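Endoglucanase CEL5A (Eubacterium cellulosolvens, PDB 4AEK) contains a family 65 carbohydrate-binding module, a beta-sandwich that probably holds the cellulase to beta-glucan chains such as xyloglucan. Local coordinates at residues Val14-Trp19 / Pro111-Asp116; Ala54-Ile59 / Ile107-Leu112. All coordinates share one frame; numbering follows the deposited sequence.

Contact 1 of 2, residues Val14-Trp19 / Pro111-Asp116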
loop_
_atom_site.group_PDB
_atom_site.type_symbol
_atom_site.label_atom_id
_atom_site.label_comp_id
_atom_site.label_asym_id
_atom_site.label_seq_id
_atom_site.Cartn_x
_atom_site.Cartn_y
_atom_site.Cartn_z
ATOM N N VAL A 14 -6.538 -3.260 -12.364
ATOM C CA VAL A 14 -5.206 -3.748 -12.567
ATOM C C VAL A 14 -5.293 -5.223 -12.959
ATOM O O VAL A 14 -5.847 -6.017 -12.217
ATOM C CB VAL A 14 -4.399 -3.700 -11.260
ATOM C CG1 VAL A 14 -2.956 -4.040 -11.577
ATOM C CG2 VAL A 14 -4.562 -2.370 -10.554
ATOM N N GLU A 15 -4.820 -5.543 -14.159
ATOM C CA GLU A 15 -4.658 -6.915 -14.620
ATOM C C GLU A 15 -3.356 -7.532 -14.191
ATOM O O GLU A 15 -2.280 -6.928 -14.288
ATOM C CB GLU A 15 -4.763 -7.020 -16.141
ATOM C CG GLU A 15 -6.192 -7.103 -16.523
ATOM C CD GLU A 15 -6.408 -7.384 -17.979
ATOM O OE1 GLU A 15 -5.415 -7.562 -18.737
ATOM O OE2 GLU A 15 -7.589 -7.359 -18.342
ATOM N N PHE A 16 -3.456 -8.732 -13.640
ATOM C CA PHE A 16 -2.283 -9.417 -13.127
ATOM C C PHE A 16 -2.673 -10.857 -12.898
ATOM O O PHE A 16 -3.197 -11.224 -11.841
ATOM C CB PHE A 16 -1.810 -8.812 -11.793
ATOM C CG PHE A 16 -0.502 -9.383 -11.299
ATOM C CD1 PHE A 16 0.577 -9.512 -12.142
ATOM C CD2 PHE A 16 -0.352 -9.774 -9.981
ATOM C CE1 PHE A 16 1.775 -10.020 -11.691
ATOM C CE2 PHE A 16 0.854 -10.316 -9.524
ATOM C CZ PHE A 16 1.906 -10.436 -10.361
ATOM N N THR A 17 -2.433 -11.672 -13.903
ATOM C CA THR A 17 -3.001 -13.010 -13.891
ATOM C C THR A 17 -2.118 -14.086 -13.292
ATOM O O THR A 17 -2.640 -15.161 -12.935
ATOM C CB THR A 17 -3.323 -13.462 -15.309
ATOM O OG1 THR A 17 -2.113 -13.444 -16.070
ATOM C CG2 THR A 17 -4.405 -12.582 -15.918
ATOM N N ASP A 18 -0.800 -13.848 -13.233
ATOM C CA ASP A 18 0.097 -14.709 -12.471
ATOM C C ASP A 18 1.453 -14.047 -12.238
ATOM O O ASP A 18 1.770 -13.010 -12.831
ATOM C CB ASP A 18 0.317 -16.055 -13.157
ATOM C CG ASP A 18 1.010 -15.921 -14.477
ATOM O OD1 ASP A 18 1.077 -14.794 -15.004
ATOM O OD2 ASP A 18 1.504 -16.954 -14.989
ATOM N N TRP A 19 2.249 -14.685 -11.387
ATOM C CA TRP A 19 3.640 -14.300 -11.173
ATOM C C TRP A 19 4.498 -14.670 -12.356
ATOM O O TRP A 19 5.512 -15.346 -12.189
ATOM C CB TRP A 19 4.168 -15.065 -9.977
ATOM C CG TRP A 19 3.364 -14.912 -8.730
ATOM C CD1 TRP A 19 2.578 -15.866 -8.110
ATOM C CD2 TRP A 19 3.244 -13.704 -7.918
ATOM N NE1 TRP A 19 1.997 -15.348 -6.986
ATOM C CE2 TRP A 19 2.358 -14.042 -6.818
ATOM C CE3 TRP A 19 3.775 -12.416 -7.992
ATOM C CZ2 TRP A 19 2.029 -13.117 -5.824
ATOM C CZ3 TRP A 19 3.433 -11.496 -6.995
ATOM C CH2 TRP A 19 2.607 -11.844 -5.923
ATOM N N PRO A 111 -2.141 -6.017 -6.418
ATOM C CA PRO A 111 -2.935 -7.239 -6.401
ATOM C C PRO A 111 -2.072 -8.493 -6.357
ATOM O O PRO A 111 -0.925 -8.549 -6.809
ATOM C CB PRO A 111 -3.691 -7.142 -7.740
ATOM C CG PRO A 111 -2.710 -6.507 -8.673
ATOM C CD PRO A 111 -1.764 -5.653 -7.823
ATOM N N LEU A 112 -2.638 -9.564 -5.845
ATOM C CA LEU A 112 -2.090 -10.882 -6.118
ATOM C C LEU A 112 -2.754 -11.386 -7.369
ATOM O O LEU A 112 -3.757 -10.824 -7.794
ATOM C CB LEU A 112 -2.349 -11.755 -4.904
ATOM C CG LEU A 112 -1.916 -11.259 -3.515
ATOM C CD1 LEU A 112 -2.254 -12.285 -2.434
ATOM C CD2 LEU A 112 -0.436 -10.936 -3.505
ATOM N N PRO A 113 -2.205 -12.463 -7.971
ATOM C CA PRO A 113 -2.727 -13.003 -9.204
ATOM C C PRO A 113 -4.209 -13.309 -9.105
ATOM O O PRO A 113 -4.709 -13.785 -8.095
ATOM C CB PRO A 113 -1.887 -14.267 -9.435
ATOM C CG PRO A 113 -0.545 -13.892 -8.846
ATOM C CD PRO A 113 -0.918 -13.097 -7.602
ATOM N N SER A 114 -4.886 -13.111 -10.222
ATOM C CA SER A 114 -6.370 -13.043 -10.290
ATOM C C SER A 114 -6.700 -13.397 -11.703
ATOM O O SER A 114 -5.989 -12.964 -12.587
ATOM C CB SER A 114 -6.563 -11.549 -10.116
ATOM O OG SER A 114 -7.719 -11.056 -10.281
ATOM N N ALA A 115 -7.719 -14.218 -11.943
ATOM C CA ALA A 115 -8.255 -14.342 -13.302
ATOM C C ALA A 115 -8.900 -13.023 -13.842
ATOM O O ALA A 115 -8.838 -12.699 -15.004
ATOM C CB ALA A 115 -9.287 -15.500 -13.321
ATOM N N ASP A 116 -9.557 -12.293 -12.982
ATOM C CA ASP A 116 -10.366 -11.135 -13.399
ATOM C C ASP A 116 -9.694 -9.788 -13.201
ATOM O O ASP A 116 -10.252 -8.777 -13.661
ATOM C CB ASP A 116 -11.681 -11.050 -12.662
ATOM C CG ASP A 116 -11.545 -10.934 -11.151
ATOM O OD1 ASP A 116 -10.519 -11.339 -10.508
ATOM O OD2 ASP A 116 -12.489 -10.319 -10.610
HETATM O O HOH W 1 -5.804 -10.265 -13.707
#
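Phe-16 and Pro-113 bring two loop backbones together without forming regular sheet. The carbonyl oxygen of Phe-16 receives a weak, bent hydrogen bond from Ser-114 N (3.0 Å, 130° at the hydrogen) and a straighter CA-H...O contact from Pro-113 CA at 3.2 Å. Ser-114 O answers with a CA-H...O contact to Thr-17 CA, and a water widens the link by accepting from Phe-16 N while donating to Ser-114 O. Of the side chains, Pro-113 packs against the Trp-19 indole with its CG and CD. The CG lies over one face, 3.6 Å from the centroid of the five-membered ring and 15° off the normal, a clear CH-pi contact; the CD presses on Trp-19 CZ2 at 3.4 Å. Leu-112 CD2 meets the same indole at its edge. An anti first torsion (chi1 -173°) turns the Phe-16 ring toward the chain at Pro-111 to Pro-113, which it meets obliquely, CD2 lying 3.4 Å from Pro-111 O and CE2 3.8 Å from Pro-113 CD. Pro-111 CG fills the angle between Val-14 CG1 and Phe-16 CB. Trp-24 stacks on Phe-16 and meets Trp-19 edge-to-face, completing a proline-aromatic cluster that joins two loops at one end of the beta-sandwich.

Contact 2 of 2, residues Ala54-Ile59 / Ile107-Leu112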
loop_
_atom_site.group_PDB
_atom_site.type_symbol
_atom_site.label_atom_id
_atom_site.label_comp_id
_atom_site.label_asym_id
_atom_site.label_seq_id
_atom_site.Cartn_x
_atom_site.Cartn_y
_atom_site.Cartn_z
ATOM N N ALA A 54 -9.313 -9.544 -6.500
ATOM C CA ALA A 54 -8.072 -10.219 -6.262
ATOM C C ALA A 54 -7.726 -9.935 -4.834
ATOM O O ALA A 54 -8.245 -8.959 -4.270
ATOM C CB ALA A 54 -6.993 -9.646 -7.164
ATOM N N ASP A 55 -6.788 -10.693 -4.279
ATOM C CA ASP A 55 -6.384 -10.309 -2.935
ATOM C C ASP A 55 -5.426 -9.125 -3.083
ATOM O O ASP A 55 -4.913 -8.862 -4.169
ATOM C CB ASP A 55 -5.823 -11.481 -2.160
ATOM C CG ASP A 55 -6.939 -12.458 -1.715
ATOM O OD1 ASP A 55 -7.901 -11.997 -1.072
ATOM O OD2 ASP A 55 -6.825 -13.615 -2.064
ATOM N N ILE A 56 -5.228 -8.425 -1.994
ATOM C CA ILE A 56 -4.577 -7.131 -2.039
ATOM C C ILE A 56 -3.451 -7.097 -1.043
ATOM O O ILE A 56 -3.578 -7.630 0.056
ATOM C CB ILE A 56 -5.584 -5.987 -1.746
ATOM C CG1 ILE A 56 -4.980 -4.608 -2.012
ATOM C CG2 ILE A 56 -6.090 -6.008 -0.309
ATOM C CD1 ILE A 56 -6.038 -3.529 -2.165
ATOM N N VAL A 57 -2.421 -6.314 -1.364
ATOM C CA VAL A 57 -1.225 -6.220 -0.483
ATOM C C VAL A 57 -0.867 -4.703 -0.556
ATOM O O VAL A 57 -1.087 -4.035 -1.597
ATOM C CB VAL A 57 -0.262 -7.292 -1.072
ATOM C CG1 VAL A 57 0.970 -6.804 -1.800
ATOM C CG2 VAL A 57 -0.196 -8.591 -0.281
ATOM N N LEU A 58 -0.391 -4.197 0.554
ATOM C CA LEU A 58 0.277 -2.953 0.692
ATOM C C LEU A 58 1.776 -3.156 0.863
ATOM O O LEU A 58 2.201 -3.985 1.673
ATOM C CB LEU A 58 -0.306 -2.188 1.873
ATOM C CG LEU A 58 0.213 -0.800 2.220
ATOM C CD1 LEU A 58 -0.129 0.127 1.079
ATOM C CD2 LEU A 58 -0.381 -0.275 3.525
ATOM N N ILE A 59 2.590 -2.418 0.098
ATOM C CA ILE A 59 4.049 -2.476 0.176
ATOM C C ILE A 59 4.615 -1.146 0.665
ATOM O O ILE A 59 4.358 -0.124 0.025
ATOM C CB ILE A 59 4.701 -2.698 -1.197
ATOM C CG1 ILE A 59 4.113 -3.870 -2.034
ATOM C CG2 ILE A 59 6.179 -2.848 -1.025
ATOM C CD1 ILE A 59 3.759 -5.005 -1.213
ATOM N N ILE A 107 5.556 3.352 -1.591
ATOM C CA ILE A 107 4.348 2.832 -1.116
ATOM C C ILE A 107 3.544 2.393 -2.325
ATOM O O ILE A 107 3.368 3.154 -3.312
ATOM C CB ILE A 107 3.535 3.862 -0.373
ATOM C CG1 ILE A 107 4.335 4.457 0.799
ATOM C CG2 ILE A 107 2.207 3.304 0.147
ATOM C CD1 ILE A 107 3.676 5.687 1.382
ATOM N N GLY A 108 3.147 1.130 -2.300
ATOM C CA GLY A 108 2.371 0.576 -3.366
ATOM C C GLY A 108 1.251 -0.315 -2.877
ATOM O O GLY A 108 1.386 -0.995 -1.899
ATOM N N VAL A 109 0.115 -0.237 -3.571
ATOM C CA VAL A 109 -1.000 -1.091 -3.334
ATOM C C VAL A 109 -0.992 -2.025 -4.549
ATOM O O VAL A 109 -1.032 -1.577 -5.701
ATOM C CB VAL A 109 -2.300 -0.321 -3.242
ATOM C CG1 VAL A 109 -3.488 -1.267 -3.021
ATOM C CG2 VAL A 109 -2.239 0.693 -2.116
ATOM N N LYS A 110 -0.880 -3.345 -4.305
ATOM C CA LYS A 110 -0.763 -4.258 -5.429
ATOM C C LYS A 110 -1.715 -5.437 -5.279
ATOM O O LYS A 110 -2.120 -5.762 -4.175
ATOM C CB LYS A 110 0.662 -4.813 -5.591
ATOM C CG LYS A 110 1.752 -3.754 -5.764
ATOM C CD LYS A 110 3.070 -4.441 -6.096
ATOM C CE LYS A 110 4.235 -3.498 -6.338
ATOM N NZ LYS A 110 4.137 -2.934 -7.668
ATOM N N PRO A 111 -2.141 -6.017 -6.418
ATOM C CA PRO A 111 -2.935 -7.239 -6.401
ATOM C C PRO A 111 -2.072 -8.493 -6.357
ATOM O O PRO A 111 -0.925 -8.549 -6.809
ATOM C CB PRO A 111 -3.691 -7.142 -7.740
ATOM C CG PRO A 111 -2.710 -6.507 -8.673
ATOM C CD PRO A 111 -1.764 -5.653 -7.823
ATOM N N LEU A 112 -2.638 -9.564 -5.845
ATOM C CA LEU A 112 -2.090 -10.882 -6.118
ATOM C C LEU A 112 -2.754 -11.386 -7.369
ATOM O O LEU A 112 -3.757 -10.824 -7.794
ATOM C CB LEU A 112 -2.349 -11.755 -4.904
ATOM C CG LEU A 112 -1.916 -11.259 -3.515
ATOM C CD1 LEU A 112 -2.254 -12.285 -2.434
ATOM C CD2 LEU A 112 -0.436 -10.936 -3.505
#
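The flat groups that meet here are peptide units, and they are turned differently along the ladder: Gly-108 N lies in the carbonyl plane of Ile-59, whereas Leu-112 N sits 38° out of the plane of the Asp-55 carbonyl, where strand 106-111 has just ended. The Ile-59/Gly-108 end pair has a second bond, Ile-59 N to Gly-108 O at 2.7 Å. Between these limits, Val-57 and Lys-110 form a hydrogen-bonded antiparallel pair, the bond from Lys-110 N to Val-57 O measuring 2.8 Å. Ile-56 with Pro-111 and Leu-58 with Val-109 are the non-hydrogen-bonded pairs. One face of the ribbon carries Ile-56, Leu-58, Val-109 and Pro-111. There Ile-56 is extended, both torsions near anti (chi1 -171°, chi2 162°), which carries CD1 diagonally onto Val-109 CG1 at a tight 3.5 Å. Leu-58 CD1 rests on Gly-108 O and Val-109 CG2, the latter at 3.9 Å. Phe-87 and Met-118 of the second sheet cover this side. On the other face stand Val-57, Ile-59 and Lys-110. Ile-59 CG1 passes Gly-108 O and comes 4.2 Å from Lys-110 CD, and Val-57 CG2 touches Leu-112 CD2 at 4.0 Å, while the other methyl of that leucine, CD1, rests on Asp-55 CB. Beyond CD the lysine leads away from strand 56-59; its NZ is held by Trp-24 O and Ser-26 OG and makes a cation-pi contact with Trp-24. This is the core of a beta-sandwich: the middle two strands of the four-stranded sheet, packed by Ile-56 and Leu-58 on the opposing sheet.

Overall arrangement
From the N terminus, the chain leaves strand 11-14 and enters the first loop of contact 1, passes through strands 28-30 and 45-52, and reaches the first strand of contact 2. Both long excursions then return to the same place: strand 106-111 pairs with 56-59 to close contact 2, and the loop running on from it meets 14-19 to close contact 1. The smaller closure therefore falls within the larger, and Pro-111 and Leu-112 belong to both. Contact 2 builds the middle of the four-stranded sheet; contact 1 joins loops at its end, near strand 118-127 of the other sheet. Ser-114 packing on Ala-54 makes the two continuous.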